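Local coordinates for protein putative metal-dependent hydrolase (Parabacteroides distasonis ATCC 8503, PDB 3KL7) that probably acts as a zinc-dependent hydrolase of the metallo-beta-lactamase superfamily, binding two zinc ions, at residues 35-40 and 207-212; 120-125 and 148-153; 167-172 and 197-202. All blocks are in the same frame, centred on the assembly; numbering follows the deposited sequence. Where two conformers were deposited one is given.

Contact 1. Residues 35-40 and 207-212. With ZN (zinc ion), chain D.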
loop_
_atom_site.group_PDB
_atom_site.type_symbol
_atom_site.label_atom_id
_atom_site.label_comp_id
_atom_site.label_asym_id
_atom_site.label_seq_id
_atom_site.Cartn_x
_atom_site.Cartn_y
_atom_site.Cartn_z
ATOM N N ILE A 35 -5.431 -8.063 -5.085
ATOM C CA ILE A 35 -6.336 -8.947 -4.370
ATOM C C ILE A 35 -7.703 -8.269 -4.118
ATOM O O ILE A 35 -8.728 -8.713 -4.658
ATOM C CB ILE A 35 -5.712 -9.459 -3.039
ATOM C CG1 ILE A 35 -4.414 -10.233 -3.327
ATOM C CG2 ILE A 35 -6.697 -10.372 -2.296
ATOM C CD1 ILE A 35 -3.593 -10.629 -2.040
ATOM N N LYS A 36 -7.714 -7.202 -3.313
ATOM C CA LYS A 36 -8.960 -6.404 -3.077
ATOM C C LYS A 36 -8.660 -5.257 -2.131
ATOM O O LYS A 36 -7.689 -5.314 -1.372
ATOM C CB LYS A 36 -10.052 -7.288 -2.446
ATOM C CG LYS A 36 -11.500 -6.765 -2.609
ATOM C CD LYS A 36 -11.966 -6.855 -4.030
ATOM C CE LYS A 36 -13.455 -6.753 -4.115
ATOM N NZ LYS A 36 -13.925 -6.689 -5.535
ATOM N N HIS A 37 -9.487 -4.213 -2.155
ATOM C CA HIS A 37 -9.409 -3.189 -1.118
ATOM C C HIS A 37 -7.920 -2.639 -1.016
ATOM O O HIS A 37 -7.407 -2.097 -1.984
ATOM C CB HIS A 37 -9.912 -3.806 0.218
ATOM C CG HIS A 37 -10.488 -2.809 1.179
ATOM N ND1 HIS A 37 -11.509 -1.955 0.840
ATOM C CD2 HIS A 37 -10.198 -2.549 2.481
ATOM C CE1 HIS A 37 -11.812 -1.198 1.882
ATOM N NE2 HIS A 37 -11.031 -1.540 2.890
ATOM N N GLY A 38 -7.263 -2.783 0.141
ATOM C CA GLY A 38 -5.840 -2.353 0.292
ATOM C C GLY A 38 -4.852 -3.529 0.259
ATOM O O GLY A 38 -3.681 -3.372 0.565
ATOM N N SER A 39 -5.347 -4.712 -0.124
ATOM C CA SER A 39 -4.575 -5.940 -0.055
ATOM C C SER A 39 -3.904 -6.250 -1.385
ATOM O O SER A 39 -4.571 -6.354 -2.435
ATOM C CB SER A 39 -5.483 -7.119 0.370
ATOM O OG SER A 39 -5.984 -6.916 1.673
ATOM N N LEU A 40 -2.584 -6.405 -1.332
ATOM C CA LEU A 40 -1.770 -6.627 -2.527
ATOM C C LEU A 40 -0.740 -7.724 -2.263
ATOM O O LEU A 40 -0.247 -7.863 -1.149
ATOM C CB LEU A 40 -1.021 -5.323 -2.917
ATOM C CG LEU A 40 -1.839 -4.030 -3.056
ATOM C CD1 LEU A 40 -0.902 -2.805 -3.255
ATOM C CD2 LEU A 40 -2.854 -4.137 -4.223
ATOM N N PRO A 207 -5.687 3.615 -8.153
ATOM C CA PRO A 207 -6.595 3.804 -7.049
ATOM C C PRO A 207 -6.900 2.467 -6.369
ATOM O O PRO A 207 -7.162 1.468 -7.049
ATOM C CB PRO A 207 -7.860 4.354 -7.724
ATOM C CG PRO A 207 -7.701 4.082 -9.133
ATOM C CD PRO A 207 -6.259 4.083 -9.410
ATOM N N TYR A 208 -6.867 2.439 -5.046
ATOM C CA TYR A 208 -7.248 1.241 -4.342
ATOM C C TYR A 208 -8.043 1.559 -3.081
ATOM O O TYR A 208 -8.311 2.744 -2.777
ATOM C CB TYR A 208 -6.013 0.339 -4.102
ATOM C CG TYR A 208 -5.151 0.598 -2.855
ATOM C CD1 TYR A 208 -5.081 1.859 -2.246
ATOM C CD2 TYR A 208 -4.371 -0.412 -2.337
ATOM C CE1 TYR A 208 -4.297 2.073 -1.139
ATOM C CE2 TYR A 208 -3.575 -0.213 -1.231
ATOM C CZ TYR A 208 -3.536 1.025 -0.628
ATOM O OH TYR A 208 -2.732 1.212 0.492
ATOM N N HIS A 209 -8.480 0.524 -2.376
ATOM C CA HIS A 209 -9.252 0.727 -1.163
ATOM C C HIS A 209 -10.408 1.699 -1.492
ATOM O O HIS A 209 -10.689 2.625 -0.721
ATOM C CB HIS A 209 -8.309 1.321 -0.057
ATOM C CG HIS A 209 -8.888 1.325 1.340
ATOM N ND1 HIS A 209 -9.644 2.367 1.831
ATOM C CD2 HIS A 209 -8.761 0.441 2.364
ATOM C CE1 HIS A 209 -9.986 2.111 3.087
ATOM N NE2 HIS A 209 -9.466 0.951 3.434
ATOM N N TYR A 210 -11.092 1.474 -2.635
ATOM C CA TYR A 210 -12.099 2.462 -3.107
ATOM C C TYR A 210 -13.573 2.109 -2.932
ATOM O O TYR A 210 -14.448 2.870 -3.352
ATOM C CB TYR A 210 -11.802 2.960 -4.540
ATOM C CG TYR A 210 -11.890 1.928 -5.685
ATOM C CD1 TYR A 210 -13.093 1.644 -6.295
ATOM C CD2 TYR A 210 -10.761 1.321 -6.178
ATOM C CE1 TYR A 210 -13.176 0.759 -7.338
ATOM C CE2 TYR A 210 -10.831 0.423 -7.218
ATOM C CZ TYR A 210 -12.040 0.150 -7.798
ATOM O OH TYR A 210 -12.121 -0.741 -8.852
ATOM N N GLY A 211 -13.848 0.987 -2.293
ATOM C CA GLY A 211 -15.236 0.588 -1.989
ATOM C C GLY A 211 -16.193 0.762 -3.152
ATOM O O GLY A 211 -15.923 0.307 -4.251
ATOM N N ASP A 212 -17.323 1.438 -2.898
ATOM C CA ASP A 212 -18.341 1.685 -3.940
ATOM C C ASP A 212 -18.102 2.978 -4.743
ATOM O O ASP A 212 -18.952 3.379 -5.514
ATOM C CB ASP A 212 -19.735 1.765 -3.311
ATOM C CG ASP A 212 -20.079 0.567 -2.515
ATOM O OD1 ASP A 212 -19.917 -0.576 -3.042
ATOM O OD2 ASP A 212 -20.539 0.751 -1.359
HETATM ZN ZN ZN D . -9.078 0.745 5.552
HETATM O O HOH W 1 -2.537 -1.214 1.750
HETATM O O HOH W 2 -9.299 0.613 7.607
#

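Contact 2. Residues 120-125 and 148-153. With GOL (glycerol), chain G.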
loop_
_atom_site.group_PDB
_atom_site.type_symbol
_atom_site.label_atom_id
_atom_site.label_comp_id
_atom_site.label_asym_id
_atom_site.label_seq_id
_atom_site.Cartn_x
_atom_site.Cartn_y
_atom_site.Cartn_z
ATOM N N SER A 120 17.822 -7.050 1.616
ATOM C CA SER A 120 18.771 -6.664 0.582
ATOM C C SER A 120 18.120 -6.379 -0.764
ATOM O O SER A 120 18.703 -5.691 -1.587
ATOM C CB SER A 120 19.836 -7.733 0.412
ATOM O OG SER A 120 19.277 -8.910 -0.136
ATOM N N TYR A 121 16.912 -6.911 -0.983
ATOM C CA TYR A 121 16.225 -6.776 -2.274
ATOM C C TYR A 121 15.067 -5.775 -2.240
ATOM O O TYR A 121 14.393 -5.572 -3.252
ATOM C CB TYR A 121 15.713 -8.149 -2.759
ATOM C CG TYR A 121 14.759 -8.840 -1.815
ATOM C CD1 TYR A 121 13.400 -8.519 -1.808
ATOM C CD2 TYR A 121 15.207 -9.838 -0.944
ATOM C CE1 TYR A 121 12.494 -9.169 -0.924
ATOM C CE2 TYR A 121 14.313 -10.496 -0.056
ATOM C CZ TYR A 121 12.962 -10.151 -0.058
ATOM O OH TYR A 121 12.076 -10.786 0.809
HETATM N N MSE A 122 14.833 -5.149 -1.090
HETATM C CA MSE A 122 13.699 -4.236 -0.960
HETATM C C MSE A 122 13.887 -3.263 0.173
HETATM O O MSE A 122 13.785 -3.642 1.350
HETATM C CB MSE A 122 12.402 -5.010 -0.734
HETATM C CG MSE A 122 11.180 -4.098 -0.636
HETATM SE SE MSE A 122 9.573 -5.016 -0.275
HETATM C CE MSE A 122 9.887 -5.411 1.568
ATOM N N LYS A 123 14.151 -1.994 -0.178
ATOM C CA LYS A 123 14.281 -0.938 0.808
ATOM C C LYS A 123 12.903 -0.499 1.179
ATOM O O LYS A 123 12.031 -0.413 0.320
ATOM C CB LYS A 123 15.088 0.248 0.237
ATOM C CG LYS A 123 15.152 1.464 1.160
ATOM C CD LYS A 123 16.123 2.532 0.641
ATOM C CE LYS A 123 15.528 3.295 -0.547
ATOM N NZ LYS A 123 16.325 4.494 -0.907
ATOM N N ILE A 124 12.686 -0.243 2.469
ATOM C CA ILE A 124 11.388 0.243 2.950
ATOM C C ILE A 124 11.549 1.593 3.605
ATOM O O ILE A 124 12.442 1.791 4.416
ATOM C CB ILE A 124 10.750 -0.706 4.024
ATOM C CG1 ILE A 124 10.791 -2.164 3.587
ATOM C CG2 ILE A 124 9.334 -0.309 4.290
ATOM C CD1 ILE A 124 10.301 -3.145 4.689
ATOM N N GLU A 125 10.664 2.518 3.265
ATOM C CA GLU A 125 10.557 3.766 3.992
ATOM C C GLU A 125 9.132 3.907 4.488
ATOM O O GLU A 125 8.197 3.709 3.740
ATOM C CB GLU A 125 10.956 4.957 3.082
ATOM C CG GLU A 125 12.339 4.776 2.445
ATOM C CD GLU A 125 12.602 5.724 1.300
ATOM O OE1 GLU A 125 12.956 6.898 1.567
ATOM O OE2 GLU A 125 12.476 5.282 0.120
ATOM N N TYR A 148 4.005 3.142 3.048
ATOM C CA TYR A 148 5.359 2.594 2.757
ATOM C C TYR A 148 5.807 2.903 1.346
ATOM O O TYR A 148 5.022 2.873 0.437
ATOM C CB TYR A 148 5.386 1.066 2.935
ATOM C CG TYR A 148 5.042 0.645 4.304
ATOM C CD1 TYR A 148 5.899 0.914 5.365
ATOM C CD2 TYR A 148 3.841 0.001 4.572
ATOM C CE1 TYR A 148 5.576 0.540 6.645
ATOM C CE2 TYR A 148 3.513 -0.368 5.838
ATOM C CZ TYR A 148 4.384 -0.095 6.885
ATOM O OH TYR A 148 4.049 -0.462 8.173
ATOM N N ILE A 149 7.095 3.212 1.188
ATOM C CA ILE A 149 7.710 3.280 -0.120
ATOM C C ILE A 149 8.645 2.086 -0.189
ATOM O O ILE A 149 9.541 1.940 0.650
ATOM C CB ILE A 149 8.542 4.591 -0.336
ATOM C CG1 ILE A 149 7.739 5.830 0.028
ATOM C CG2 ILE A 149 9.028 4.692 -1.773
ATOM C CD1 ILE A 149 8.568 7.123 -0.051
ATOM N N LEU A 150 8.419 1.237 -1.180
ATOM C CA LEU A 150 9.180 0.037 -1.374
ATOM C C LEU A 150 10.000 0.213 -2.593
ATOM O O LEU A 150 9.465 0.528 -3.660
ATOM C CB LEU A 150 8.236 -1.145 -1.567
ATOM C CG LEU A 150 7.219 -1.284 -0.457
ATOM C CD1 LEU A 150 6.254 -2.423 -0.760
ATOM C CD2 LEU A 150 7.950 -1.501 0.859
ATOM N N THR A 151 11.303 0.025 -2.467
ATOM C CA THR A 151 12.200 0.214 -3.589
ATOM C C THR A 151 12.826 -1.127 -4.000
ATOM O O THR A 151 13.444 -1.792 -3.196
ATOM C CB THR A 151 13.311 1.245 -3.255
ATOM O OG1 THR A 151 12.704 2.484 -2.801
ATOM C CG2 THR A 151 14.195 1.514 -4.496
ATOM N N PHE A 152 12.604 -1.520 -5.262
ATOM C CA PHE A 152 13.208 -2.709 -5.840
ATOM C C PHE A 152 14.120 -2.259 -7.001
ATOM O O PHE A 152 13.629 -1.803 -8.020
ATOM C CB PHE A 152 12.134 -3.637 -6.413
ATOM C CG PHE A 152 10.978 -3.911 -5.480
ATOM C CD1 PHE A 152 9.881 -3.051 -5.434
ATOM C CD2 PHE A 152 10.973 -5.035 -4.676
ATOM C CE1 PHE A 152 8.799 -3.319 -4.585
ATOM C CE2 PHE A 152 9.899 -5.302 -3.811
ATOM C CZ PHE A 152 8.815 -4.453 -3.775
ATOM N N ASP A 153 15.435 -2.359 -6.825
ATOM C CA ASP A 153 16.376 -2.077 -7.914
ATOM C C ASP A 153 15.985 -0.763 -8.650
ATOM O O ASP A 153 15.911 -0.719 -9.866
ATOM C CB ASP A 153 16.381 -3.277 -8.889
ATOM C CG ASP A 153 17.446 -3.174 -9.964
ATOM O OD1 ASP A 153 18.484 -2.511 -9.743
ATOM O OD2 ASP A 153 17.249 -3.787 -11.038
HETATM C C1 GOL G . 17.524 -3.721 -4.477
HETATM O O1 GOL G . 16.452 -4.578 -4.905
HETATM C C2 GOL G . 17.053 -2.832 -3.321
HETATM O O2 GOL G . 16.218 -1.801 -3.808
HETATM C C3 GOL G . 18.258 -2.228 -2.583
HETATM O O3 GOL G . 17.832 -1.415 -1.508
HETATM O O HOH W 3 12.002 2.681 -0.278
#

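Contact 3. Residues 167-172 and 197-202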
loop_
_atom_site.group_PDB
_atom_site.type_symbol
_atom_site.label_atom_id
_atom_site.label_comp_id
_atom_site.label_asym_id
_atom_site.label_seq_id
_atom_site.Cartn_x
_atom_site.Cartn_y
_atom_site.Cartn_z
ATOM N N PRO A 167 -0.174 17.044 3.419
ATOM C CA PRO A 167 0.875 17.914 2.848
ATOM C C PRO A 167 2.227 17.234 2.678
ATOM O O PRO A 167 3.055 17.699 1.888
ATOM C CB PRO A 167 0.976 19.080 3.865
ATOM C CG PRO A 167 0.474 18.542 5.120
ATOM C CD PRO A 167 -0.593 17.509 4.757
ATOM N N GLU A 168 2.452 16.151 3.414
ATOM C CA GLU A 168 3.690 15.408 3.310
ATOM C C GLU A 168 3.814 14.669 1.977
ATOM O O GLU A 168 4.878 14.180 1.639
ATOM C CB GLU A 168 3.825 14.395 4.461
ATOM C CG GLU A 168 4.232 15.003 5.789
ATOM C CD GLU A 168 3.052 15.296 6.696
ATOM O OE1 GLU A 168 1.916 15.502 6.190
ATOM O OE2 GLU A 168 3.264 15.321 7.927
HETATM N N MSE A 169 2.739 14.575 1.231
HETATM C CA MSE A 169 2.834 13.938 -0.061
HETATM C C MSE A 169 3.699 14.755 -1.026
HETATM O O MSE A 169 4.285 14.208 -1.928
HETATM C CB MSE A 169 1.458 13.637 -0.630
HETATM C CG MSE A 169 0.937 12.299 -0.169
HETATM SE SE MSE A 169 -0.806 12.068 -0.633
HETATM C CE MSE A 169 -1.206 10.406 0.288
ATOM N N LYS A 170 3.799 16.074 -0.792
ATOM C CA LYS A 170 4.720 16.927 -1.584
ATOM C C LYS A 170 6.168 16.447 -1.441
ATOM O O LYS A 170 6.987 16.705 -2.296
ATOM C CB LYS A 170 4.610 18.406 -1.161
ATOM C CG LYS A 170 3.334 19.125 -1.683
ATOM C CD LYS A 170 3.281 20.647 -1.218
ATOM C CE LYS A 170 2.905 20.784 0.296
ATOM N NZ LYS A 170 3.206 22.181 0.857
ATOM N N ASP A 171 6.461 15.724 -0.353
ATOM C CA ASP A 171 7.839 15.244 -0.062
ATOM C C ASP A 171 8.188 13.895 -0.749
ATOM O O ASP A 171 9.339 13.432 -0.685
ATOM C CB ASP A 171 8.031 15.140 1.463
ATOM C CG ASP A 171 7.874 16.530 2.180
ATOM O OD1 ASP A 171 8.412 17.520 1.648
ATOM O OD2 ASP A 171 7.196 16.611 3.262
ATOM N N LEU A 172 7.195 13.270 -1.394
ATOM C CA LEU A 172 7.410 11.989 -2.063
ATOM C C LEU A 172 8.097 12.211 -3.419
ATOM O O LEU A 172 7.540 12.866 -4.309
ATOM C CB LEU A 172 6.085 11.266 -2.262
ATOM C CG LEU A 172 5.405 10.720 -1.000
ATOM C CD1 LEU A 172 3.921 10.318 -1.310
ATOM C CD2 LEU A 172 6.199 9.525 -0.427
ATOM N N ALA A 197 -2.401 12.956 -6.016
ATOM C CA ALA A 197 -1.604 12.518 -7.144
ATOM C C ALA A 197 -0.745 13.668 -7.740
ATOM O O ALA A 197 0.470 13.468 -8.050
ATOM C CB ALA A 197 -2.495 11.930 -8.209
ATOM N N ARG A 198 -1.358 14.863 -7.905
ATOM C CA ARG A 198 -0.651 16.005 -8.511
ATOM C C ARG A 198 0.459 16.553 -7.592
ATOM O O ARG A 198 1.374 17.232 -8.046
ATOM C CB ARG A 198 -1.637 17.117 -8.904
ATOM C CG ARG A 198 -2.487 16.771 -10.143
ATOM C CD ARG A 198 -3.293 17.980 -10.677
ATOM N NE ARG A 198 -4.216 17.577 -11.742
ATOM C CZ ARG A 198 -3.951 17.663 -13.037
ATOM N NH1 ARG A 198 -2.791 18.164 -13.454
ATOM N NH2 ARG A 198 -4.848 17.257 -13.916
HETATM N N MSE A 199 0.383 16.246 -6.313
HETATM C CA MSE A 199 1.397 16.716 -5.387
HETATM C C MSE A 199 2.783 16.042 -5.611
HETATM O O MSE A 199 3.810 16.628 -5.297
HETATM C CB MSE A 199 0.937 16.500 -3.946
HETATM C CG MSE A 199 -0.037 17.577 -3.431
HETATM SE SE MSE A 199 -0.277 17.391 -1.505
HETATM C CE MSE A 199 -1.532 15.949 -1.470
ATOM N N PHE A 200 2.790 14.811 -6.135
ATOM C CA PHE A 200 4.057 14.088 -6.342
ATOM C C PHE A 200 4.219 13.373 -7.713
ATOM O O PHE A 200 5.264 12.771 -7.981
ATOM C CB PHE A 200 4.323 13.112 -5.166
ATOM C CG PHE A 200 3.378 11.934 -5.097
ATOM C CD1 PHE A 200 2.070 12.092 -4.629
ATOM C CD2 PHE A 200 3.809 10.665 -5.452
ATOM C CE1 PHE A 200 1.201 11.006 -4.549
ATOM C CE2 PHE A 200 2.932 9.558 -5.364
ATOM C CZ PHE A 200 1.631 9.740 -4.906
ATOM N N SER A 201 3.191 13.455 -8.557
ATOM C CA SER A 201 3.260 12.985 -9.952
ATOM C C SER A 201 3.826 11.603 -10.130
ATOM O O SER A 201 4.877 11.441 -10.772
ATOM C CB SER A 201 4.089 13.955 -10.788
ATOM O OG SER A 201 3.399 15.162 -10.974
ATOM N N PRO A 202 3.153 10.590 -9.582
ATOM C CA PRO A 202 3.612 9.255 -9.864
ATOM C C PRO A 202 3.411 8.933 -11.340
ATOM O O PRO A 202 2.487 9.458 -11.971
ATOM C CB PRO A 202 2.731 8.383 -8.987
ATOM C CG PRO A 202 1.514 9.192 -8.746
ATOM C CD PRO A 202 1.971 10.602 -8.719
HETATM O O HOH W 4 6.841 15.996 -4.707
HETATM O O HOH W 5 7.163 11.414 -7.199
#

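Contact 1. Residues 35-40 and 207-212
In the dinuclear zinc site of this metallo-beta-lactamase fold, His-37 lies beside the zinc ligand His-209. His-37 sits in a type II' turn, from Lys-36 to Ser-39, that joins strands 29-36 and 39-44. His-209 follows strand 204-208. Both rings swing opposite their own backbone N (chi1 -153° in His-37, -168° in His-209), which brings the imidazoles side by side. They overlap obliquely, with centroids 3.9 Å apart and planes at 39°. His-209 CD2 lies over one face of the His-37 ring, toward its rim. His-37 NE2 is 3.0 Å from His-209 NE2, a close approach and not a hydrogen bond. His-209 NE2 is taken up by zinc at 2.2 Å, and His-37 NE2 hydrogen-bonds to Asp-77 OD2, the oxygen that binds the same zinc. His-37 ND1 hydrogen-bonds to Gln-235 OXT. The backbones are joined by a hydrogen bond from His-209 N to His-37 O at 2.9 Å, the donor standing above the carbonyl plane. Tyr-208 lies against the turn, its CE2 3.5 Å from Gly-38 CA. Water 1 links Gly-38 O to Tyr-208 OH, which also hydrogen-bonds to Gly-161. His-37 is a second-shell residue: it packs on one zinc ligand and holds the carboxylate of another.

Contact 2. Residues 120-125 and 148-153
Tyr-148 lies against Ile-124 and Glu-125: its CD1 is 3.8 Å from Ile-124 CG2, and the edge of its ring faces Glu-125 O. Its hydroxyl bonds to Ile-71 O, on the other sheet. Ile-149 forms an antiparallel hydrogen-bonded pair with Glu-125. Ile-149 N reaches Glu-125 O at 2.8 Å, and Glu-125 N returns a bond to Ile-149 O. Leu-150 pairs with Ile-124 without hydrogen bonds; its CD2 lies 3.9 Å from Ile-124 CG2. Thr-151 makes the next hydrogen-bonded pair, with Lys-123, whose CE passes 3.7 Å from Thr-151 OG1. Water 3 lies among Thr-151 OG1, Ile-149 O and Glu-125 OE2, and Arg-156 salt-bridges that carboxylate. Alongside Phe-152, selenomethionine Met-122 runs out opposite its backbone N (chi1 -178°), laying CG and selenium along CE2 and CZ of the ring. The selenium is 4.4 Å from the ring centroid and 55° off its normal, an oblique Met-aromatic contact. Asp-153 N hydrogen-bonds to O2 of a glycerol, probably from the crystallisation liquor, whose O2 also donates to Thr-151 O. Strands 123-128 and 146-152 are antiparallel neighbours in one sheet of the metallo-beta-lactamase fold. Met-122, Ile-124, Leu-150 and Phe-152 supply apolar packing; the other face is mixed, with Lys-123, Glu-125 and Thr-151 beside buried Ile-149.

Contact 3. Residues 167-172 and 197-202
Met-169, in the short 3-10 segment 167-171, meets both Met-199 and Phe-200 near the end of helix 190-200. Met-169 and Met-199 are selenomethionines, and their side chains pass at a slant. The bend of Met-199 at its last torsion (chi3 -80°) carries CE to 3.9 Å from Met-169 CB and close to the Met-169 selenium. The Met-169 chain stays extended beyond CG and runs on toward Leu-180 and Tyr-158, in the sheet. Its carbonyl faces the helix too, with Met-169 O 3.4 Å from Phe-200 CB. Lys-170 follows at the outer side. Its aliphatic CG rests 4.0 Å from the Met-199 selenium. Water 4 lies between Lys-170 O and Met-199 O.

Leu-172 ends the segment and packs on Phe-200. The two side chains point the same way. Leu-172 CD1 stands over the middle of the Phe-200 ring, 4.0 Å from the centroid and 4° off the normal, a CH-pi contact. Pro-202 CD covers the opposite face, toward the rim, and the ring is clamped between the two. Leu-172 O touches Phe-200 CB at 3.3 Å, and water 5 connects Leu-172 O with Phe-200 O.

The joint is mainly van der Waals packing, with two waters between backbone carbonyls. Segment 167-172 lies in the connection from strand 155-159 to strand 177-181. Helix 190-200 belongs to the next connection, a beta-alpha-beta crossover from strand 177-181 to the parallel strand 204-208. Such packing over one sheet is characteristic of the alpha-beta-beta-alpha sandwich of metallo-beta-lactamases.

All three contacts involve the sheet that holds strands 123-128, 146-152, 155-159, 177-181 and 204-208. Contact 1 joins it to the other sheet at the zinc site. Contact 2 pairs two of its strands, and contact 3 packs two successive connections against it. Contacts 2 and 3 both nest along the chain within the loop closed by contact 1, and they touch: Ile-149 CD1 is 3.4 Å from Leu-172 CD2. Contact 1 touches neither; its nearest atoms are about 7 Å from those of contact 2 and about 9 Å from those of contact 3. It alone supplies a zinc ligand. The side chains of Tyr-148 and Met-169 are about 12 and 13 Å from a zinc ion.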